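Local coordinates for stage II sporulation E family protein (Thermanaerovibrio acidaminovorans, PDB 3RNR) that is of unknown function but belongs to the PP2C phosphatase family and probably removes phosphate groups from proteins, at residues E192-A195 with P199-D202. Residues are numbered along the deposited sequence; the frame is centred on the assembly and turned at random.
Sequences EVEA and PYQD
OE1 of Glu-194 takes a hydrogen bond from OH of Tyr-200, with 2.7 Å between the two oxygens. Both residues are buried. The same OE1 also faces Arg-182 of the second subunit in a long, weak ion pair. The acceptor is the anti lone pair of OE1, the one directed away from OE2. OE2 forms a salt bridge with Arg-198, which lies between the two segments. OE1 lies at the hydroxyl edge of the Tyr-200 ring, in its plane, and 3.8 Å from CZ. Carboxylate and ring planes are 31° apart, while the two side chains run nearly at right angles. The glutamate chain bends at chi2 (149°), and the phenol oxygen comes close to its aliphatic part as well, 3.6 Å from CB of Glu-194. The contact ties the end of helix 186-193 to the loop that leads to strand 205-210 of the PP2C-type alpha-beta-alpha sandwich. Glu-194 is the first residue to leave helical geometry at the end of that helix. Chi1 of 48° places CG of Tyr-200 between its backbone N and carbonyl carbon, and the ring reaches back toward the helix end. The Tyr-200 side chain also touches Leu-161 and Val-163 of strand 159-164. The same side chain meets Arg-95, whose NH2 bonds to the carbonyl O of Pro-199.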
loop_
_atom_site.group_PDB
_atom_site.type_symbol
_atom_site.label_atom_id
_atom_site.label_comp_id
_atom_site.label_asym_id
_atom_site.label_seq_id
_atom_site.Cartn_x
_atom_site.Cartn_y
_atom_site.Cartn_z
ATOM N N GLU B 192 17.526 -7.999 -10.963
ATOM C CA GLU B 192 18.080 -9.155 -10.263
ATOM C C GLU B 192 16.994 -10.200 -10.105
ATOM O O GLU B 192 17.186 -11.381 -10.394
ATOM C CB GLU B 192 18.616 -8.750 -8.886
ATOM C CG GLU B 192 19.144 -9.913 -8.059
ATOM C CD GLU B 192 20.289 -10.640 -8.740
ATOM O OE1 GLU B 192 21.104 -9.971 -9.412
ATOM O OE2 GLU B 192 20.370 -11.880 -8.608
ATOM N N VAL B 193 15.847 -9.732 -9.633
ATOM C CA VAL B 193 14.661 -10.551 -9.502
ATOM C C VAL B 193 14.308 -11.271 -10.801
ATOM O O VAL B 193 14.033 -12.474 -10.785
ATOM C CB VAL B 193 13.450 -9.701 -9.053
ATOM C CG1 VAL B 193 12.174 -10.478 -9.227
ATOM C CG2 VAL B 193 13.614 -9.272 -7.607
ATOM N N GLU B 194 14.294 -10.539 -11.913
ATOM C CA GLU B 194 13.765 -11.082 -13.167
ATOM C C GLU B 194 14.707 -11.123 -14.386
ATOM O O GLU B 194 15.029 -10.085 -14.964
ATOM C CB GLU B 194 12.467 -10.345 -13.541
ATOM C CG GLU B 194 12.423 -8.869 -13.129
ATOM C CD GLU B 194 11.582 -7.976 -14.061
ATOM O OE1 GLU B 194 10.331 -8.065 -14.059
ATOM O OE2 GLU B 194 12.176 -7.158 -14.796
ATOM N N ALA B 195 15.092 -12.331 -14.792
ATOM C CA ALA B 195 15.796 -12.587 -16.054
ATOM C C ALA B 195 14.771 -12.909 -17.147
ATOM O O ALA B 195 13.578 -12.684 -16.960
ATOM C CB ALA B 195 16.808 -13.719 -15.898
ATOM N N PRO B 199 8.406 -15.543 -14.330
ATOM C CA PRO B 199 7.270 -16.471 -14.321
ATOM C C PRO B 199 5.927 -15.738 -14.332
ATOM O O PRO B 199 5.084 -16.011 -13.487
ATOM C CB PRO B 199 7.455 -17.220 -12.998
ATOM C CG PRO B 199 8.081 -16.208 -12.097
ATOM C CD PRO B 199 8.980 -15.349 -12.988
ATOM N N TYR B 200 5.711 -14.864 -15.313
ATOM C CA TYR B 200 4.470 -14.087 -15.378
ATOM C C TYR B 200 4.407 -13.269 -16.656
ATOM O O TYR B 200 5.415 -13.085 -17.336
ATOM C CB TYR B 200 4.334 -13.158 -14.166
ATOM C CG TYR B 200 5.565 -12.331 -13.841
ATOM C CD1 TYR B 200 5.895 -11.200 -14.591
ATOM C CD2 TYR B 200 6.382 -12.664 -12.765
ATOM C CE1 TYR B 200 7.025 -10.441 -14.286
ATOM C CE2 TYR B 200 7.503 -11.914 -12.450
ATOM C CZ TYR B 200 7.822 -10.811 -13.211
ATOM O OH TYR B 200 8.934 -10.074 -12.890
ATOM N N GLN B 201 3.208 -12.807 -16.996
ATOM C CA GLN B 201 2.986 -12.150 -18.279
ATOM C C GLN B 201 3.588 -10.755 -18.238
ATOM O O GLN B 201 3.767 -10.190 -17.166
ATOM C CB GLN B 201 1.486 -12.063 -18.589
ATOM C CG GLN B 201 0.721 -13.373 -18.425
ATOM C CD GLN B 201 1.272 -14.492 -19.287
ATOM O OE1 GLN B 201 1.295 -14.391 -20.511
ATOM N NE2 GLN B 201 1.723 -15.568 -18.647
ATOM N N ASP B 202 3.888 -10.205 -19.412
ATOM C CA ASP B 202 4.402 -8.840 -19.543
ATOM C C ASP B 202 3.498 -7.788 -18.899
ATOM O O ASP B 202 3.965 -6.740 -18.460
ATOM C CB ASP B 202 4.588 -8.489 -21.026
ATOM C CG ASP B 202 5.834 -9.108 -21.622
ATOM O OD1 ASP B 202 6.681 -9.596 -20.844
ATOM O OD2 ASP B 202 5.972 -9.090 -22.866
#